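Local coordinates for protein thermosome subunit (Methanococcoides burtonii, PDB 3AQ1) that probably acts as a group II chaperonin, binding unfolded polypeptides and using ATP hydrolysis to drive their folding, at residues A[146-151]-A[345-350]; A[353-358]-A[448-453]. All blocks are in the same frame, centred on the assembly; numbering follows the deposited sequence.

How the interactions relate
Both interactions use helix 332-355, on successive pieces of it: 345-350 packs in interaction 1, and 353-358 carries the end of the helix and the strand after it into interaction 2. Their centres lie about 14 Å apart, interaction 1 about 4 Å and interaction 2 about 12 Å from the centre of the chain. The first is apolar and mostly buried, the second a salt-bridge network beside a short sheet. Glu-354 of interaction 2 is also hydrogen-bonded to the backbone N of Val-145, the residue just before segment 146-151. As in related group II chaperonins, this helix probably belongs to the intermediate domain, with interaction 2 at its junction with the equatorial domain.

Interaction 1 (A[146-151]-A[345-350]); sequences NVLENI and ALHVVG
Val-147, Leu-148 and Ile-151 pack against Leu-346 and His-347 in an apolar contact of the short helix 147-150 and the first residue of strand 151-157 with the long helix 332-355, largely buried near the middle of the chain. The short helix leans here on the long one in what is probably the intermediate domain of the chaperonin fold, and no hydrogen bond crosses between the two segments. The backbones come nearest at Val-147 and His-347, whose CA atoms are 6.6 Å apart. Val-147 is the central contact: its CG1, anti to the backbone N (chi1 -175°), lies 3.8 Å from Leu-346 CB and also sits over one face of the His-347 ring, displaced toward the rim. Its other methyl, CG2, turns to the carbonyl O of Leu-346. Gly-350, one turn further along, brings no side chain to this side of the long helix. One turn after Val-147, Ile-151 meets the two branches of Leu-346 separately, CD1 against CD2 at 3.7 Å and CG2 against CD1 at 4.0 Å. Ala-131 of helix 121-132 touches both Ile-151 and Leu-346, so a third helix joins the same apolar cluster. The short helix is fixed at its start by Asn-146, the N-cap: Glu-149 N donates to Asn-146 OD1 over 3.1 Å at a fairly straight 162°, arriving from above the carbonyl plane. Toward the more exposed side of the contact, Leu-148 and His-347 cross at about a right angle, and Leu-148 bounds the imidazole at an edge: its CD2 lies in the plane of the ring, 3.4 Å from His-347 CE1.

Interaction 2 (A[353-358]-A[448-453]); sequences IEDGKV and PLRIKT
Val-358 and Pro-448 form an antiparallel, non-hydrogen-bonded pair, their CA atoms 4.9 Å apart, in the three-stranded sheet where strand 357-360 lies between 94-95 and 446-448. Gly-356, with a positive phi of 76°, turns the chain from helix 332-355 into that strand, while Pro-448 is the N-cap residue of helix 449-467. Beside the sheet, Glu-354, Asp-355 and Arg-450 build a salt-bridge network that joins the end of one helix to the beginning of the other. Asp-355 divides its carboxylate between backbone and side chain: OD2 accepts from Arg-450 N over 3.1 Å, met from above the carboxylate plane, whereas OD1 takes weak bonds from NE and NH2 of the same arginine. A bend at chi3 (40°) of Arg-450 places NE beside Asp-355 OD1. The Asp-355 carboxylate and the Arg-450 guanidinium are steeply turned, 74° between planes, and the two side chains cross at about a right angle. Glu-354 OE1 instead lies at the guanidinium edge, near its plane; OE2 is hydrogen-bonded to Val-145 N, which ties this glutamate to a further part of the chain. An alanine at Arg-450 would probably leave Glu-354 OE1 and Asp-355 OD1 without their shared counter-charge. Next to the network, Leu-449 CB packs against Lys-357 O, and Lys-357 NZ pairs with Glu-90. The straightest guanidinium bond runs from Arg-450 NH2 to Glu-354 OE1, 3.2 Å long.

Interaction 1 (A[146-151]-A[345-350])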
loop_
_atom_site.group_PDB
_atom_site.type_symbol
_atom_site.label_atom_id
_atom_site.label_comp_id
_atom_site.label_asym_id
_atom_site.label_seq_id
_atom_site.Cartn_x
_atom_site.Cartn_y
_atom_site.Cartn_z
ATOM N N ASN A 146 -6.104 -5.272 0.261
ATOM C CA ASN A 146 -6.468 -4.034 0.941
ATOM C C ASN A 146 -5.726 -3.804 2.256
ATOM O O ASN A 146 -6.230 -4.110 3.330
ATOM C CB ASN A 146 -7.974 -3.952 1.160
ATOM C CG ASN A 146 -8.396 -2.635 1.812
ATOM O OD1 ASN A 146 -7.548 -1.814 2.195
ATOM N ND2 ASN A 146 -9.711 -2.431 1.945
ATOM N N VAL A 147 -4.534 -3.234 2.167
ATOM C CA VAL A 147 -3.704 -3.015 3.343
ATOM C C VAL A 147 -4.247 -1.947 4.311
ATOM O O VAL A 147 -4.222 -2.140 5.518
ATOM C CB VAL A 147 -2.249 -2.735 2.926
ATOM C CG1 VAL A 147 -1.343 -2.612 4.142
ATOM C CG2 VAL A 147 -1.765 -3.861 2.018
ATOM N N LEU A 148 -4.765 -0.842 3.791
ATOM C CA LEU A 148 -5.290 0.223 4.647
ATOM C C LEU A 148 -6.343 -0.246 5.662
ATOM O O LEU A 148 -6.303 0.149 6.824
ATOM C CB LEU A 148 -5.855 1.371 3.797
ATOM C CG LEU A 148 -4.911 1.949 2.734
ATOM C CD1 LEU A 148 -5.645 2.891 1.783
ATOM C CD2 LEU A 148 -3.695 2.646 3.365
ATOM N N GLU A 149 -7.275 -1.084 5.216
ATOM C CA GLU A 149 -8.416 -1.504 6.031
ATOM C C GLU A 149 -8.250 -2.889 6.672
ATOM O O GLU A 149 -8.750 -3.149 7.766
ATOM C CB GLU A 149 -9.694 -1.518 5.183
ATOM C CG GLU A 149 -10.110 -0.171 4.607
ATOM C CD GLU A 149 -11.381 -0.257 3.771
ATOM O OE1 GLU A 149 -12.047 -1.315 3.783
ATOM O OE2 GLU A 149 -11.715 0.735 3.097
ATOM N N ASN A 150 -7.567 -3.782 5.972
ATOM C CA ASN A 150 -7.407 -5.147 6.438
ATOM C C ASN A 150 -6.183 -5.411 7.317
ATOM O O ASN A 150 -6.066 -6.482 7.899
ATOM C CB ASN A 150 -7.418 -6.104 5.250
ATOM C CG ASN A 150 -8.821 -6.377 4.742
ATOM O OD1 ASN A 150 -9.784 -6.309 5.502
ATOM N ND2 ASN A 150 -8.940 -6.694 3.458
ATOM N N ILE A 151 -5.262 -4.455 7.416
ATOM C CA ILE A 151 -4.171 -4.611 8.371
ATOM C C ILE A 151 -4.049 -3.444 9.339
ATOM O O ILE A 151 -3.968 -2.299 8.945
ATOM C CB ILE A 151 -2.839 -4.911 7.680
ATOM C CG1 ILE A 151 -2.953 -6.243 6.936
ATOM C CG2 ILE A 151 -1.709 -4.959 8.699
ATOM C CD1 ILE A 151 -1.692 -6.699 6.272
ATOM N N ALA A 345 6.688 -1.743 3.570
ATOM C CA ALA A 345 6.818 -3.067 2.974
ATOM C C ALA A 345 5.460 -3.694 2.670
ATOM O O ALA A 345 5.279 -4.291 1.612
ATOM C CB ALA A 345 7.646 -3.975 3.850
ATOM N N LEU A 346 4.514 -3.566 3.600
ATOM C CA LEU A 346 3.169 -4.094 3.399
ATOM C C LEU A 346 2.594 -3.562 2.086
ATOM O O LEU A 346 2.145 -4.333 1.246
ATOM C CB LEU A 346 2.245 -3.753 4.583
ATOM C CG LEU A 346 2.443 -4.549 5.878
ATOM C CD1 LEU A 346 1.822 -3.858 7.073
ATOM C CD2 LEU A 346 1.942 -5.963 5.758
ATOM N N HIS A 347 2.644 -2.246 1.908
ATOM C CA HIS A 347 2.149 -1.587 0.697
ATOM C C HIS A 347 2.821 -2.049 -0.589
ATOM O O HIS A 347 2.133 -2.415 -1.541
ATOM C CB HIS A 347 2.247 -0.065 0.831
ATOM C CG HIS A 347 1.173 0.525 1.695
ATOM N ND1 HIS A 347 0.004 1.044 1.179
ATOM C CD2 HIS A 347 1.079 0.656 3.041
ATOM C CE1 HIS A 347 -0.753 1.484 2.169
ATOM N NE2 HIS A 347 -0.125 1.259 3.310
ATOM N N VAL A 348 4.153 -2.032 -0.619
ATOM C CA VAL A 348 4.887 -2.470 -1.803
ATOM C C VAL A 348 4.494 -3.894 -2.186
ATOM O O VAL A 348 4.179 -4.179 -3.339
ATOM C CB VAL A 348 6.425 -2.394 -1.620
ATOM C CG1 VAL A 348 7.109 -2.720 -2.923
ATOM C CG2 VAL A 348 6.838 -1.015 -1.161
ATOM N N VAL A 349 4.511 -4.794 -1.222
ATOM C CA VAL A 349 4.097 -6.164 -1.491
ATOM C C VAL A 349 2.626 -6.266 -1.953
ATOM O O VAL A 349 2.308 -6.992 -2.902
ATOM C CB VAL A 349 4.363 -7.051 -0.284
ATOM C CG1 VAL A 349 3.935 -8.490 -0.575
ATOM C CG2 VAL A 349 5.834 -6.979 0.064
ATOM N N GLY A 350 1.740 -5.529 -1.289
ATOM C CA GLY A 350 0.353 -5.460 -1.709
ATOM C C GLY A 350 0.228 -5.046 -3.163
ATOM O O GLY A 350 -0.402 -5.723 -3.970
#

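Interaction 2 (A[353-358]-A[448-453])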
loop_
_atom_site.group_PDB
_atom_site.type_symbol
_atom_site.label_atom_id
_atom_site.label_comp_id
_atom_site.label_asym_id
_atom_site.label_seq_id
_atom_site.Cartn_x
_atom_site.Cartn_y
_atom_site.Cartn_z
ATOM N N ILE A 353 1.585 -7.661 -5.629
ATOM C CA ILE A 353 0.681 -8.801 -5.734
ATOM C C ILE A 353 -0.536 -8.438 -6.584
ATOM O O ILE A 353 -1.010 -9.236 -7.389
ATOM C CB ILE A 353 0.252 -9.317 -4.344
ATOM C CG1 ILE A 353 1.425 -10.032 -3.673
ATOM C CG2 ILE A 353 -0.960 -10.254 -4.450
ATOM C CD1 ILE A 353 1.107 -10.599 -2.326
ATOM N N GLU A 354 -1.030 -7.219 -6.421
ATOM C CA GLU A 354 -2.134 -6.757 -7.250
ATOM C C GLU A 354 -1.745 -6.682 -8.734
ATOM O O GLU A 354 -2.429 -7.267 -9.578
ATOM C CB GLU A 354 -2.689 -5.423 -6.738
ATOM C CG GLU A 354 -3.546 -5.573 -5.496
ATOM C CD GLU A 354 -4.060 -4.249 -4.956
ATOM O OE1 GLU A 354 -3.376 -3.214 -5.131
ATOM O OE2 GLU A 354 -5.151 -4.250 -4.342
ATOM N N ASP A 355 -0.650 -5.981 -9.045
ATOM C CA ASP A 355 -0.165 -5.879 -10.423
ATOM C C ASP A 355 0.088 -7.263 -11.008
ATOM O O ASP A 355 -0.123 -7.484 -12.200
ATOM C CB ASP A 355 1.150 -5.089 -10.510
ATOM C CG ASP A 355 0.987 -3.594 -10.233
ATOM O OD1 ASP A 355 -0.151 -3.071 -10.295
ATOM O OD2 ASP A 355 2.025 -2.945 -9.958
ATOM N N GLY A 356 0.555 -8.189 -10.171
ATOM C CA GLY A 356 0.961 -9.508 -10.631
ATOM C C GLY A 356 2.312 -9.476 -11.327
ATOM O O GLY A 356 2.818 -10.508 -11.780
ATOM N N LYS A 357 2.898 -8.279 -11.416
ATOM C CA LYS A 357 4.144 -8.075 -12.137
ATOM C C LYS A 357 4.967 -6.971 -11.490
ATOM O O LYS A 357 4.419 -6.037 -10.895
ATOM C CB LYS A 357 3.859 -7.735 -13.604
ATOM C CG LYS A 357 2.574 -8.382 -14.142
ATOM C CD LYS A 357 2.642 -8.697 -15.628
ATOM C CE LYS A 357 1.261 -8.971 -16.206
ATOM N NZ LYS A 357 0.413 -7.740 -16.222
ATOM N N VAL A 358 6.288 -7.098 -11.578
ATOM C CA VAL A 358 7.177 -6.013 -11.189
ATOM C C VAL A 358 8.156 -5.723 -12.309
ATOM O O VAL A 358 8.435 -6.587 -13.149
ATOM C CB VAL A 358 7.997 -6.340 -9.942
ATOM C CG1 VAL A 358 7.101 -6.802 -8.835
ATOM C CG2 VAL A 358 9.025 -7.399 -10.270
ATOM N N PRO A 448 7.279 -1.034 -9.017
ATOM C CA PRO A 448 5.990 -1.656 -9.322
ATOM C C PRO A 448 5.568 -1.301 -10.738
ATOM O O PRO A 448 5.762 -0.156 -11.145
ATOM C CB PRO A 448 5.036 -0.991 -8.328
ATOM C CG PRO A 448 5.899 -0.185 -7.398
ATOM C CD PRO A 448 7.128 0.146 -8.158
ATOM N N LEU A 449 5.004 -2.257 -11.473
ATOM C CA LEU A 449 4.506 -1.972 -12.814
ATOM C C LEU A 449 3.587 -0.743 -12.863
ATOM O O LEU A 449 3.734 0.109 -13.735
ATOM C CB LEU A 449 3.775 -3.179 -13.402
ATOM C CG LEU A 449 3.303 -2.962 -14.846
ATOM C CD1 LEU A 449 4.488 -2.738 -15.752
ATOM C CD2 LEU A 449 2.491 -4.126 -15.345
ATOM N N ARG A 450 2.637 -0.644 -11.935
ATOM C CA ARG A 450 1.653 0.438 -12.007
ATOM C C ARG A 450 2.290 1.833 -11.969
ATOM O O ARG A 450 1.828 2.753 -12.641
ATOM C CB ARG A 450 0.548 0.288 -10.948
ATOM C CG ARG A 450 0.869 0.879 -9.584
ATOM C CD ARG A 450 -0.323 0.778 -8.636
ATOM N NE ARG A 450 -1.015 -0.497 -8.776
ATOM C CZ ARG A 450 -1.717 -1.072 -7.809
ATOM N NH1 ARG A 450 -1.821 -0.489 -6.630
ATOM N NH2 ARG A 450 -2.305 -2.238 -8.018
ATOM N N ILE A 451 3.359 1.994 -11.207
ATOM C CA ILE A 451 4.053 3.273 -11.185
ATOM C C ILE A 451 4.704 3.532 -12.539
ATOM O O ILE A 451 4.561 4.607 -13.116
ATOM C CB ILE A 451 5.110 3.340 -10.062
ATOM C CG1 ILE A 451 4.420 3.458 -8.699
ATOM C CG2 ILE A 451 6.059 4.505 -10.285
ATOM C CD1 ILE A 451 3.381 4.570 -8.624
ATOM N N LYS A 452 5.410 2.538 -13.059
ATOM C CA LYS A 452 6.070 2.722 -14.331
ATOM C C LYS A 452 5.077 3.131 -15.445
ATOM O O LYS A 452 5.385 4.021 -16.243
ATOM C CB LYS A 452 6.877 1.478 -14.709
ATOM C CG LYS A 452 7.889 1.736 -15.793
ATOM C CD LYS A 452 8.871 2.849 -15.385
ATOM C CE LYS A 452 9.853 2.377 -14.317
ATOM N NZ LYS A 452 10.823 3.443 -13.952
ATOM N N THR A 453 3.892 2.507 -15.497
ATOM C CA THR A 453 2.927 2.835 -16.547
ATOM C C THR A 453 2.180 4.119 -16.245
ATOM O O THR A 453 1.780 4.828 -17.157
ATOM C CB THR A 453 1.882 1.725 -16.822
ATOM O OG1 THR A 453 1.064 1.511 -15.662
ATOM C CG2 THR A 453 2.555 0.431 -17.232
#